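Local coordinates for mandelate racemase/muconate lactonizing protein (Thermobispora bispora, PDB 3VC5) that probably catalyses the magnesium-dependent dehydration of D-glucarate to 5-dehydro-4-deoxy-D-glucarate, as a member of the enolase superfamily, at residues A349-A354 with P390-P395; M23-V28 with V56-D61; V46-A51 with R419-E424. One frame throughout, in Å; residues are numbered along the deposited sequence.

Contact 1: A349-A354 with P390-P395; sequences AMTHLA and PVPDGP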
ATOM      1  N   ALA A 349      -8.990  -0.595  16.598  1.00 20.41           N
ATOM      2  CA  ALA A 349      -8.383  -0.225  15.312  1.00 20.86           C
ATOM      3  C   ALA A 349      -6.971  -0.821  15.163  1.00 19.99           C
ATOM      4  O   ALA A 349      -6.633  -1.373  14.112  1.00 22.38           O
ATOM      5  CB  ALA A 349      -8.365   1.262  15.150  1.00 20.49           C
ATOM      6  N   MET A 350      -6.169  -0.712  16.223  1.00 20.26           N
ATOM      7  CA  MET A 350      -4.840  -1.311  16.261  1.00 20.83           C
ATOM      8  C   MET A 350      -4.886  -2.784  15.958  1.00 20.78           C
ATOM      9  O   MET A 350      -4.040  -3.328  15.228  1.00 22.55           O
ATOM     10  CB  MET A 350      -4.146  -1.054  17.613  1.00 21.35           C
ATOM     11  CG  MET A 350      -3.867   0.433  17.871  1.00 21.95           C
ATOM     12  SD  MET A 350      -3.702   0.810  19.649  1.00 22.93           S
ATOM     13  CE  MET A 350      -2.070   0.205  19.984  1.00 22.94           C
ATOM     14  N   THR A 351      -5.867  -3.444  16.556  1.00 21.29           N
ATOM     15  CA  THR A 351      -5.974  -4.889  16.473  1.00 21.40           C
ATOM     16  C   THR A 351      -6.413  -5.358  15.079  1.00 20.38           C
ATOM     17  O   THR A 351      -5.839  -6.298  14.536  1.00 24.00           O
ATOM     18  CB  THR A 351      -6.912  -5.404  17.585  1.00 21.31           C
ATOM     19  OG1 THR A 351      -6.338  -5.048  18.857  1.00 22.27           O
ATOM     20  CG2 THR A 351      -7.111  -6.928  17.500  1.00 24.46           C
ATOM     21  N   HIS A 352      -7.408  -4.699  14.487  1.00 23.21           N
ATOM     22  CA  HIS A 352      -7.801  -5.057  13.127  1.00 21.53           C
ATOM     23  C   HIS A 352      -6.656  -4.806  12.155  1.00 21.68           C
ATOM     24  O   HIS A 352      -6.414  -5.625  11.252  1.00 24.08           O
ATOM     25  CB  HIS A 352      -9.059  -4.264  12.665  1.00 22.08           C
ATOM     26  CG  HIS A 352     -10.325  -4.762  13.275  1.00 24.27           C
ATOM     27  ND1 HIS A 352     -11.074  -5.769  12.701  1.00 23.09           N
ATOM     28  CD2 HIS A 352     -10.999  -4.370  14.388  1.00 24.15           C
ATOM     29  CE1 HIS A 352     -12.141  -5.998  13.455  1.00 23.16           C
ATOM     30  NE2 HIS A 352     -12.119  -5.166  14.482  1.00 24.03           N
ATOM     31  N   LEU A 353      -5.964  -3.676  12.322  1.00 21.92           N
ATOM     32  CA  LEU A 353      -4.848  -3.368  11.416  1.00 22.49           C
ATOM     33  C   LEU A 353      -3.767  -4.453  11.539  1.00 22.15           C
ATOM     34  O   LEU A 353      -3.313  -5.042  10.535  1.00 24.09           O
ATOM     35  CB  LEU A 353      -4.257  -1.989  11.745  1.00 23.80           C
ATOM     36  CG  LEU A 353      -2.931  -1.625  11.040  1.00 22.60           C
ATOM     37  CD1 LEU A 353      -3.090  -1.586   9.500  1.00 23.80           C
ATOM     38  CD2 LEU A 353      -2.432  -0.288  11.580  1.00 23.78           C
ATOM     39  N   ALA A 354      -3.323  -4.724  12.768  1.00 22.53           N
ATOM     40  CA  ALA A 354      -2.266  -5.738  12.939  1.00 22.74           C
ATOM     41  C   ALA A 354      -2.723  -7.136  12.484  1.00 23.48           C
ATOM     42  O   ALA A 354      -1.932  -7.888  11.903  1.00 25.50           O
ATOM     43  CB  ALA A 354      -1.786  -5.785  14.389  1.00 24.10           C
ATOM     44  N   PRO A 390      -7.768 -11.157  20.753  1.00 27.09           N
ATOM     45  CA  PRO A 390      -8.438 -11.777  19.625  1.00 28.12           C
ATOM     46  C   PRO A 390      -9.184 -10.731  18.772  1.00 28.65           C
ATOM     47  O   PRO A 390      -9.770  -9.781  19.311  1.00 27.85           O
ATOM     48  CB  PRO A 390      -9.421 -12.760  20.304  1.00 27.65           C
ATOM     49  CG  PRO A 390      -8.862 -13.008  21.690  1.00 29.81           C
ATOM     50  CD  PRO A 390      -8.259 -11.658  22.061  1.00 28.80           C
ATOM     51  N   VAL A 391      -9.125 -10.876  17.450  1.00 29.12           N
ATOM     52  CA  VAL A 391      -9.869  -9.959  16.582  1.00 34.93           C
ATOM     53  C   VAL A 391     -11.352  -9.989  16.935  1.00 35.21           C
ATOM     54  O   VAL A 391     -11.960 -11.071  16.975  1.00 41.64           O
ATOM     55  CB  VAL A 391      -9.734 -10.300  15.092  1.00 40.79           C
ATOM     56  CG1 VAL A 391     -10.559  -9.292  14.250  1.00 43.37           C
ATOM     57  CG2 VAL A 391      -8.276 -10.313  14.677  1.00 44.54           C
ATOM     58  N   PRO A 392     -11.955  -8.818  17.186  1.00 35.63           N
ATOM     59  CA  PRO A 392     -13.379  -8.841  17.565  1.00 43.65           C
ATOM     60  C   PRO A 392     -14.223  -9.493  16.476  1.00 54.25           C
ATOM     61  O   PRO A 392     -13.855  -9.454  15.296  1.00 51.15           O
ATOM     62  CB  PRO A 392     -13.732  -7.360  17.705  1.00 41.10           C
ATOM     63  CG  PRO A 392     -12.423  -6.702  18.070  1.00 38.25           C
ATOM     64  CD  PRO A 392     -11.345  -7.492  17.359  1.00 33.86           C
ATOM     65  N   ASP A 393     -15.342 -10.099  16.862  1.00 64.41           N
ATOM     66  CA  ASP A 393     -16.150 -10.813  15.878  1.00 72.48           C
ATOM     67  C   ASP A 393     -17.228  -9.943  15.231  1.00 73.06           C
ATOM     68  O   ASP A 393     -17.524 -10.105  14.048  1.00 76.70           O
ATOM     69  CB  ASP A 393     -16.707 -12.136  16.437  1.00 76.03           C
ATOM     70  CG  ASP A 393     -17.320 -11.989  17.813  1.00 84.88           C
ATOM     71  OD1 ASP A 393     -17.080 -12.871  18.669  1.00 84.48           O
ATOM     72  OD2 ASP A 393     -18.046 -11.001  18.039  1.00 86.21           O
ATOM     73  N   GLY A 394     -17.790  -9.003  15.986  1.00 65.76           N
ATOM     74  CA  GLY A 394     -18.838  -8.145  15.435  1.00 56.27           C
ATOM     75  C   GLY A 394     -18.417  -7.493  14.127  1.00 46.53           C
ATOM     76  O   GLY A 394     -17.233  -7.551  13.743  1.00 46.67           O
ATOM     77  N   PRO A 395     -19.386  -6.884  13.416  1.00 43.19           N
ATOM     78  CA  PRO A 395     -19.136  -6.094  12.203  1.00 37.98           C
ATOM     79  C   PRO A 395     -18.411  -4.799  12.546  1.00 32.46           C
ATOM     80  O   PRO A 395     -18.489  -4.326  13.681  1.00 32.66           O
ATOM     81  CB  PRO A 395     -20.541  -5.736  11.713  1.00 33.57           C
ATOM     82  CG  PRO A 395     -21.413  -5.887  12.911  1.00 46.34           C
ATOM     83  CD  PRO A 395     -20.824  -7.040  13.680  1.00 44.76           C
TER
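H352 and T351, neighbours on helix 344-355, rest against V391 and P392 of the loop that follows strand 388-390; the segments meet by van der Waals contact alone, and 198 Å² of surface is buried. The imidazole does most of the work. Its CE1 lies 3.7 Å from V391 CG1, and its NE2 corner reaches the proline ring, 3.8 Å from P392 CD; both carbons approach the ring obliquely. With CG swung beside its own backbone N (chi1 -75°), the histidine reaches out from the helix to the loop. The second contact is looser: T351 sends its methyl CG2, which points away from the backbone N, to 4.2 Å from V391 CA.

The polar atoms of these two side chains are bonded to other parts of the chain. H352 ND1 pairs with the backbone N of A151 and NE2 with the carbonyl of L397, so both ring nitrogens are engaged and the ring's rotation is fixed. T351 OG1 bonds to the hydroxyl of Y164 and the carbonyl of L347. A leucine in place of H352 would probably leave A151 N and L397 O without their ring partners and release the tie to the loop beyond P392. The contact joins helix 344-355 of the enolase-superfamily barrel domain to the loop leaving strand 388-390, which runs antiparallel beside strand 161-169.

Contact 2: M23-V28 with V56-D61; sequences MLIREV and VEVVTD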
ATOM      1  N   MET A  23     -24.658   6.308   1.313  1.00 47.77           N
ATOM      2  CA  MET A  23     -24.024   6.305   2.676  1.00 42.05           C
ATOM      3  C   MET A  23     -23.248   7.583   2.941  1.00 36.02           C
ATOM      4  O   MET A  23     -22.039   7.582   3.297  1.00 33.72           O
ATOM      5  CB  MET A  23     -23.127   5.092   2.857  1.00 42.38           C
ATOM      6  CG  MET A  23     -23.869   3.784   2.712  1.00 52.18           C
ATOM      7  SD  MET A  23     -23.400   2.680   4.038  1.00 60.86           S
ATOM      8  CE  MET A  23     -24.137   3.521   5.437  1.00 64.05           C
ATOM      9  N   LEU A  24     -23.963   8.681   2.801  1.00 34.12           N
ATOM     10  CA  LEU A  24     -23.412  10.006   3.002  1.00 31.26           C
ATOM     11  C   LEU A  24     -23.347  10.296   4.490  1.00 29.93           C
ATOM     12  O   LEU A  24     -24.221   9.862   5.269  1.00 32.55           O
ATOM     13  CB  LEU A  24     -24.307  11.041   2.296  1.00 35.04           C
ATOM     14  CG  LEU A  24     -24.447  10.877   0.773  1.00 38.41           C
ATOM     15  CD1 LEU A  24     -25.243  12.037   0.190  1.00 44.45           C
ATOM     16  CD2 LEU A  24     -23.072  10.772   0.104  1.00 41.45           C
ATOM     17  N   ILE A  25     -22.303  11.013   4.887  1.00 31.69           N
ATOM     18  CA  ILE A  25     -22.169  11.464   6.254  1.00 30.07           C
ATOM     19  C   ILE A  25     -23.209  12.560   6.517  1.00 33.00           C
ATOM     20  O   ILE A  25     -23.281  13.541   5.786  1.00 34.10           O
ATOM     21  CB  ILE A  25     -20.745  12.010   6.487  1.00 28.09           C
ATOM     22  CG1 ILE A  25     -19.720  10.881   6.405  1.00 28.77           C
ATOM     23  CG2 ILE A  25     -20.640  12.768   7.804  1.00 26.50           C
ATOM     24  CD1 ILE A  25     -18.268  11.417   6.297  1.00 31.91           C
ATOM     25  N   ARG A  26     -24.010  12.375   7.569  1.00 30.08           N
ATOM     26  CA  ARG A  26     -25.000  13.358   8.013  1.00 30.20           C
ATOM     27  C   ARG A  26     -24.402  14.281   9.071  1.00 30.21           C
ATOM     28  O   ARG A  26     -24.606  15.509   9.038  1.00 35.61           O
ATOM     29  CB  ARG A  26     -26.244  12.668   8.603  1.00 32.89           C
ATOM     30  CG  ARG A  26     -27.380  13.644   8.946  1.00 44.59           C
ATOM     31  CD  ARG A  26     -28.206  13.178  10.150  1.00 62.95           C
ATOM     32  NE  ARG A  26     -28.577  11.766  10.069  1.00 72.58           N
ATOM     33  CZ  ARG A  26     -28.768  10.973  11.125  1.00 74.97           C
ATOM     34  NH1 ARG A  26     -29.107   9.701  10.948  1.00 68.68           N
ATOM     35  NH2 ARG A  26     -28.612  11.444  12.359  1.00 74.43           N
ATOM     36  N   GLU A  27     -23.659  13.700  10.018  1.00 32.04           N
ATOM     37  CA  GLU A  27     -23.093  14.508  11.103  1.00 32.12           C
ATOM     38  C   GLU A  27     -21.856  13.817  11.671  1.00 28.37           C
ATOM     39  O   GLU A  27     -21.687  12.592  11.527  1.00 29.67           O
ATOM     40  CB  GLU A  27     -24.127  14.835  12.201  1.00 39.67           C
ATOM     41  CG  GLU A  27     -24.345  13.729  13.193  1.00 42.66           C
ATOM     42  CD  GLU A  27     -25.383  14.059  14.271  1.00 47.22           C
ATOM     43  OE1 GLU A  27     -25.033  14.652  15.323  1.00 48.47           O
ATOM     44  OE2 GLU A  27     -26.554  13.693  14.074  1.00 52.24           O
ATOM     45  N   VAL A  28     -20.985  14.600  12.301  1.00 28.43           N
ATOM     46  CA  VAL A  28     -19.764  14.055  12.887  1.00 26.22           C
ATOM     47  C   VAL A  28     -19.654  14.678  14.270  1.00 25.78           C
ATOM     48  O   VAL A  28     -19.576  15.909  14.405  1.00 32.93           O
ATOM     49  CB  VAL A  28     -18.512  14.371  12.040  1.00 25.40           C
ATOM     50  CG1 VAL A  28     -17.273  13.725  12.690  1.00 27.58           C
ATOM     51  CG2 VAL A  28     -18.695  13.841  10.607  1.00 27.16           C
ATOM     52  N   VAL A  56     -14.350  10.542  18.093  1.00 21.58           N
ATOM     53  CA  VAL A  56     -15.141  10.963  16.945  1.00 22.15           C
ATOM     54  C   VAL A  56     -16.210   9.931  16.613  1.00 21.67           C
ATOM     55  O   VAL A  56     -15.939   8.732  16.590  1.00 22.88           O
ATOM     56  CB  VAL A  56     -14.206  11.139  15.694  1.00 24.45           C
ATOM     57  CG1 VAL A  56     -15.014  11.318  14.411  1.00 30.44           C
ATOM     58  CG2 VAL A  56     -13.255  12.301  15.931  1.00 24.56           C
ATOM     59  N   GLU A  57     -17.433  10.398  16.345  1.00 22.85           N
ATOM     60  CA  GLU A  57     -18.481   9.491  15.919  1.00 24.28           C
ATOM     61  C   GLU A  57     -19.106  10.013  14.642  1.00 23.83           C
ATOM     62  O   GLU A  57     -19.674  11.121  14.636  1.00 26.33           O
ATOM     63  CB  GLU A  57     -19.555   9.321  17.018  1.00 24.54           C
ATOM     64  CG  GLU A  57     -20.617   8.276  16.627  1.00 27.66           C
ATOM     65  CD  GLU A  57     -21.656   8.022  17.705  1.00 28.23           C
ATOM     66  OE1 GLU A  57     -22.000   8.970  18.466  1.00 29.68           O
ATOM     67  OE2 GLU A  57     -22.143   6.865  17.781  1.00 33.40           O
ATOM     68  N   VAL A  58     -18.989   9.232  13.564  1.00 24.26           N
ATOM     69  CA  VAL A  58     -19.524   9.610  12.266  1.00 24.68           C
ATOM     70  C   VAL A  58     -20.875   8.942  12.137  1.00 25.11           C
ATOM     71  O   VAL A  58     -21.008   7.757  12.446  1.00 26.78           O
ATOM     72  CB  VAL A  58     -18.569   9.146  11.097  1.00 24.48           C
ATOM     73  CG1 VAL A  58     -19.248   9.374   9.730  1.00 24.77           C
ATOM     74  CG2 VAL A  58     -17.231   9.901  11.177  1.00 27.76           C
ATOM     75  N   VAL A  59     -21.875   9.695  11.680  1.00 28.04           N
ATOM     76  CA  VAL A  59     -23.231   9.175  11.529  1.00 30.61           C
ATOM     77  C   VAL A  59     -23.681   9.401  10.085  1.00 27.01           C
ATOM     78  O   VAL A  59     -23.630  10.528   9.584  1.00 29.63           O
ATOM     79  CB  VAL A  59     -24.232   9.882  12.461  1.00 31.55           C
ATOM     80  CG1 VAL A  59     -25.569   9.142  12.465  1.00 35.41           C
ATOM     81  CG2 VAL A  59     -23.662   9.987  13.903  1.00 32.15           C
ATOM     82  N   THR A  60     -24.106   8.334   9.426  1.00 29.54           N
ATOM     83  CA  THR A  60     -24.629   8.432   8.067  1.00 30.54           C
ATOM     84  C   THR A  60     -26.082   8.887   8.031  1.00 34.62           C
ATOM     85  O   THR A  60     -26.794   8.902   9.064  1.00 35.09           O
ATOM     86  CB  THR A  60     -24.522   7.087   7.310  1.00 29.75           C
ATOM     87  OG1 THR A  60     -25.475   6.158   7.845  1.00 31.57           O
ATOM     88  CG2 THR A  60     -23.102   6.498   7.439  1.00 31.58           C
ATOM     89  N   ASP A  61     -26.523   9.226   6.824  1.00 34.92           N
ATOM     90  CA  ASP A  61     -27.902   9.670   6.611  1.00 36.09           C
ATOM     91  C   ASP A  61     -28.899   8.632   7.109  1.00 37.53           C
ATOM     92  O   ASP A  61     -29.991   8.974   7.562  1.00 49.02           O
ATOM     93  CB  ASP A  61     -28.146   9.952   5.134  1.00 39.33           C
ATOM     94  CG  ASP A  61     -27.689  11.339   4.710  1.00 40.08           C
ATOM     95  OD1 ASP A  61     -27.547  12.233   5.570  1.00 52.34           O
ATOM     96  OD2 ASP A  61     -27.487  11.542   3.493  1.00 51.62           O
TER
HETATM   97  O   HOH W   1     -25.695  14.292   4.255  1.00 49.28           O
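V59 O is gripped by two successive backbone amides of the facing strand: R26 N at 2.8 Å and E27 N at 3.2 Å, both in the carbonyl plane. V59 N returns a bond of 2.9 Å to E27 O, so E27 and V59 form an antiparallel hydrogen-bonded pair. With R26 and E27 both opposite V59, the register slips by one residue; beyond the slip I25 lies against T60, and D61 N closes the end of the ladder on L24 O at 2.8 Å.

R26, the extra residue, turns its side chain toward the other strand. Its CG stands opposite the backbone N (chi1 -174°) and the chain bends further on, laying one face of the guanidinium over V59 CG1, which sits 3.5 Å above the plane. NH2 also makes a long salt bridge to E27 OE2, while E27 OE1 and E57 OE1 both pair with R29. D61 OD1 lies beside R26 CB, and a water bridges this oxygen to I25 O.

On the face that bears V28 and V58, V28 CG1 meets V56 CG1 at 3.7 Å, and helix 123-146 packs here through F134, A133, A137 and I141; I25 CG1 also touches V58 CG1. At the first modelled residue, M23 brings its CE onto T60 CG2. R26 and E27 opposite V59 make a classic beta bulge between strands 25-36 and 50-60 of the three-stranded antiparallel sheet in the N-terminal domain of the mandelate racemase family.

Contact 3: V46-A51 with R419-E424; sequences VHQPWA and RTRDDE. With PO4 (phosphate ion), chain B.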
ATOM      1  N   VAL A  46       7.525  13.292  32.914  1.00 26.47           N
ATOM      2  CA  VAL A  46       6.616  12.317  33.538  1.00 25.60           C
ATOM      3  C   VAL A  46       5.213  12.569  33.023  1.00 26.05           C
ATOM      4  O   VAL A  46       4.838  13.729  32.812  1.00 25.17           O
ATOM      5  CB  VAL A  46       6.710  12.402  35.083  1.00 26.36           C
ATOM      6  CG1 VAL A  46       6.389  13.814  35.566  1.00 30.12           C
ATOM      7  CG2 VAL A  46       5.800  11.351  35.787  1.00 27.41           C
ATOM      8  N   HIS A  47       4.432  11.504  32.806  1.00 23.81           N
ATOM      9  CA  HIS A  47       3.044  11.677  32.370  1.00 22.11           C
ATOM     10  C   HIS A  47       2.234  12.449  33.411  1.00 24.47           C
ATOM     11  O   HIS A  47       2.414  12.251  34.616  1.00 27.81           O
ATOM     12  CB  HIS A  47       2.373  10.310  32.209  1.00 23.31           C
ATOM     13  CG  HIS A  47       2.781   9.562  30.979  1.00 24.58           C
ATOM     14  ND1 HIS A  47       1.937   8.683  30.338  1.00 25.12           N
ATOM     15  CD2 HIS A  47       3.948   9.549  30.281  1.00 23.94           C
ATOM     16  CE1 HIS A  47       2.559   8.164  29.287  1.00 26.36           C
ATOM     17  NE2 HIS A  47       3.777   8.686  29.223  1.00 24.22           N
ATOM     18  N   GLN A  48       1.331  13.312  32.930  1.00 26.78           N
ATOM     19  CA  GLN A  48       0.459  14.086  33.798  1.00 24.30           C
ATOM     20  C   GLN A  48      -0.672  13.209  34.348  1.00 22.57           C
ATOM     21  O   GLN A  48      -0.919  12.119  33.845  1.00 25.25           O
ATOM     22  CB  GLN A  48      -0.100  15.296  33.059  1.00 25.42           C
ATOM     23  CG  GLN A  48       0.948  16.387  32.809  1.00 27.43           C
ATOM     24  CD  GLN A  48       0.563  17.291  31.666  1.00 27.88           C
ATOM     25  OE1 GLN A  48       0.488  16.851  30.510  1.00 28.24           O
ATOM     26  NE2 GLN A  48       0.313  18.560  31.973  1.00 29.66           N
ATOM     27  N   PRO A  49      -1.380  13.703  35.368  1.00 25.83           N
ATOM     28  CA  PRO A  49      -2.400  12.841  35.986  1.00 24.48           C
ATOM     29  C   PRO A  49      -3.623  12.552  35.095  1.00 23.80           C
ATOM     30  O   PRO A  49      -4.392  11.604  35.366  1.00 25.18           O
ATOM     31  CB  PRO A  49      -2.848  13.637  37.235  1.00 29.02           C
ATOM     32  CG  PRO A  49      -1.887  14.735  37.404  1.00 31.89           C
ATOM     33  CD  PRO A  49      -1.144  14.956  36.107  1.00 27.17           C
ATOM     34  N   TRP A  50      -3.817  13.383  34.082  1.00 26.79           N
ATOM     35  CA  TRP A  50      -4.867  13.171  33.074  1.00 23.43           C
ATOM     36  C   TRP A  50      -4.227  13.050  31.703  1.00 23.92           C
ATOM     37  O   TRP A  50      -3.368  13.879  31.348  1.00 26.26           O
ATOM     38  CB  TRP A  50      -5.846  14.342  33.038  1.00 26.50           C
ATOM     39  CG  TRP A  50      -6.570  14.564  34.326  1.00 26.27           C
ATOM     40  CD1 TRP A  50      -6.275  15.505  35.295  1.00 29.92           C
ATOM     41  CD2 TRP A  50      -7.706  13.826  34.818  1.00 27.47           C
ATOM     42  NE1 TRP A  50      -7.178  15.403  36.339  1.00 29.42           N
ATOM     43  CE2 TRP A  50      -8.055  14.381  36.072  1.00 28.88           C
ATOM     44  CE3 TRP A  50      -8.464  12.760  34.315  1.00 28.63           C
ATOM     45  CZ2 TRP A  50      -9.121  13.893  36.833  1.00 32.84           C
ATOM     46  CZ3 TRP A  50      -9.519  12.278  35.064  1.00 29.53           C
ATOM     47  CH2 TRP A  50      -9.846  12.855  36.315  1.00 34.84           C
ATOM     48  N   ALA A  51      -4.653  12.044  30.937  1.00 24.39           N
ATOM     49  CA  ALA A  51      -4.312  11.924  29.525  1.00 21.07           C
ATOM     50  C   ALA A  51      -5.554  12.362  28.733  1.00 24.51           C
ATOM     51  O   ALA A  51      -6.686  12.136  29.168  1.00 25.30           O
ATOM     52  CB  ALA A  51      -3.924  10.488  29.175  1.00 23.37           C
ATOM     53  N   ARG A 419      -5.009  20.960  28.948  1.00 25.35           N
ATOM     54  CA  ARG A 419      -5.512  21.126  27.587  1.00 26.46           C
ATOM     55  C   ARG A 419      -4.530  20.656  26.525  1.00 23.94           C
ATOM     56  O   ARG A 419      -4.937  20.368  25.399  1.00 25.01           O
ATOM     57  CB  ARG A 419      -5.898  22.578  27.317  1.00 26.15           C
ATOM     58  CG  ARG A 419      -7.143  23.011  28.093  1.00 28.13           C
ATOM     59  CD  ARG A 419      -8.360  22.318  27.532  1.00 29.82           C
ATOM     60  NE  ARG A 419      -9.626  22.589  28.234  1.00 29.23           N
ATOM     61  CZ  ARG A 419     -10.140  21.798  29.177  1.00 28.95           C
ATOM     62  NH1 ARG A 419      -9.481  20.718  29.583  1.00 30.21           N
ATOM     63  NH2 ARG A 419     -11.319  22.088  29.718  1.00 29.31           N
ATOM     64  N   THR A 420      -3.253  20.559  26.889  1.00 25.48           N
ATOM     65  CA  THR A 420      -2.206  20.076  25.962  1.00 24.74           C
ATOM     66  C   THR A 420      -1.185  19.286  26.775  1.00 23.75           C
ATOM     67  O   THR A 420      -0.713  19.758  27.814  1.00 27.33           O
ATOM     68  CB  THR A 420      -1.474  21.236  25.221  1.00 25.64           C
ATOM     69  OG1 THR A 420      -2.414  21.928  24.400  1.00 27.63           O
ATOM     70  CG2 THR A 420      -0.361  20.707  24.343  1.00 26.84           C
ATOM     71  N   ARG A 421      -0.849  18.088  26.289  1.00 24.53           N
ATOM     72  CA  ARG A 421       0.112  17.233  26.962  1.00 25.07           C
ATOM     73  C   ARG A 421       1.436  17.963  27.128  1.00 26.22           C
ATOM     74  O   ARG A 421       1.979  18.529  26.153  1.00 27.32           O
ATOM     75  CB  ARG A 421       0.308  15.933  26.170  1.00 23.79           C
ATOM     76  CG  ARG A 421       1.402  15.068  26.764  1.00 23.25           C
ATOM     77  CD  ARG A 421       1.550  13.755  26.035  1.00 24.66           C
ATOM     78  NE  ARG A 421       2.648  12.984  26.596  1.00 23.53           N
ATOM     79  CZ  ARG A 421       3.108  11.827  26.115  1.00 23.13           C
ATOM     80  NH1 ARG A 421       2.572  11.284  25.034  1.00 24.66           N
ATOM     81  NH2 ARG A 421       4.124  11.213  26.722  1.00 26.11           N
ATOM     82  N   ASP A 422       1.985  17.931  28.344  1.00 26.61           N
ATOM     83  CA  ASP A 422       3.250  18.603  28.613  1.00 27.23           C
ATOM     84  C   ASP A 422       4.055  17.872  29.706  1.00 27.45           C
ATOM     85  O   ASP A 422       4.164  18.355  30.843  1.00 28.24           O
ATOM     86  CB  ASP A 422       2.994  20.077  28.965  1.00 29.71           C
ATOM     87  CG  ASP A 422       4.292  20.893  29.144  1.00 34.04           C
ATOM     88  OD1 ASP A 422       5.394  20.432  28.729  1.00 34.18           O
ATOM     89  OD2 ASP A 422       4.194  22.011  29.706  1.00 37.71           O
ATOM     90  N   ASP A 423       4.640  16.722  29.345  1.00 24.83           N
ATOM     91  CA  ASP A 423       5.444  15.929  30.296  1.00 23.00           C
ATOM     92  C   ASP A 423       6.580  16.753  30.890  1.00 25.98           C
ATOM     93  O   ASP A 423       6.923  16.590  32.056  1.00 28.17           O
ATOM     94  CB  ASP A 423       6.101  14.711  29.629  1.00 26.67           C
ATOM     95  CG  ASP A 423       5.104  13.761  28.980  1.00 28.62           C
ATOM     96  OD1 ASP A 423       3.898  14.053  28.920  1.00 26.57           O
ATOM     97  OD2 ASP A 423       5.544  12.711  28.472  1.00 37.73           O
ATOM     98  N   GLU A 424       7.211  17.605  30.070  1.00 25.43           N
ATOM     99  CA  GLU A 424       8.375  18.351  30.544  1.00 27.13           C
ATOM    100  C   GLU A 424       8.005  19.449  31.544  1.00 25.64           C
ATOM    101  O   GLU A 424       8.673  19.617  32.580  1.00 30.35           O
ATOM    102  CB  GLU A 424       9.154  18.932  29.356  1.00 30.24           C
ATOM    103  CG  GLU A 424      10.460  19.607  29.722  1.00 31.58           C
ATOM    104  CD  GLU A 424      11.112  20.225  28.504  1.00 39.30           C
ATOM    105  OE1 GLU A 424      10.421  20.945  27.749  1.00 44.92           O
ATOM    106  OE2 GLU A 424      12.299  19.966  28.269  1.00 35.35           O
TER
HETATM  107  P   PO4 B 501       4.923   7.790  26.008  1.00 24.80           P
HETATM  108  O1  PO4 B 501       5.710   8.280  27.162  1.00 26.27           O
HETATM  109  O2  PO4 B 501       3.670   7.189  26.609  1.00 27.55           O
HETATM  110  O3  PO4 B 501       4.551   8.889  25.104  1.00 29.31           O
HETATM  111  O4  PO4 B 501       5.715   6.810  25.306  1.00 29.00           O
HETATM  112  O   HOH W   2       1.602  14.257  30.218  1.00 26.54           O
HETATM  113  O   HOH W   3      -0.240  20.941  30.237  1.00 36.74           O
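Q48 and D423 each bury 65 Å² in this contact, more than any other residue of the two segments. Q48 extends its amide to the turn before helix 423-430, where OE1 takes the backbone N of D422 at 2.8 Å; the bond is nearly straight (168°), though the donor sits above the plane of the amide carbonyl. The same oxygen accepts from a water that also bonds to Q48 N and D423 OD1, and a second water links NE2 to T420 O. Both ends of the amide are thus held, which fixes its rotation. D422 itself caps the helix, its OD1 bonded to G425 N.

D423 meets V46 mainly through backbone: V46 N makes a weak bond to D423 O, and V46 O lies 3.4 Å from D423 CA. Its carboxylate is gripped side-on by R421, NE to OD1 at 2.8 Å and NH2 to OD2 at 2.7 Å, while N42 also bonds OD2.

V46, next in buried area, leads into H47, whose ring stands 61° to the R421 guanidinium. R421, extended from CG to NE with chi1 at 174°, offers NH1 and NH2 to O3 of a phosphate probably from the crystallisation liquor, the NH2 bond being 2.9 Å. H47 NE2 gives an almost straight bond of 2.9 Å, in the ring plane, to O1; D37 holds its ND1. D423 therefore acts from the second shell, orienting R421 and probably tempering its charge, in a pocket whose donors would suit an acidic substrate.

In the fold
Contact 3 alone reaches the phosphate, which K211, H367 and N42 also bind; the side chain of H47 is about 6 Å from that of K211, and that of R421 about 7 Å from that of H338, the two predicted proton acceptors. Contacts 1 and 2 both lie away from the annotated sites. Contact 2 shares strand 50-60 with contact 3, but at the strand's other end, with centres about 32 Å apart. Contact 1 is on the opposite side of the chain's centre from contact 3 (centres about 29 Å apart), its centre about 22 Å from that of contact 2. Contact 3 joins the N-terminal domain to the C-terminal part of the chain across 367 intervening residues, including contact 1.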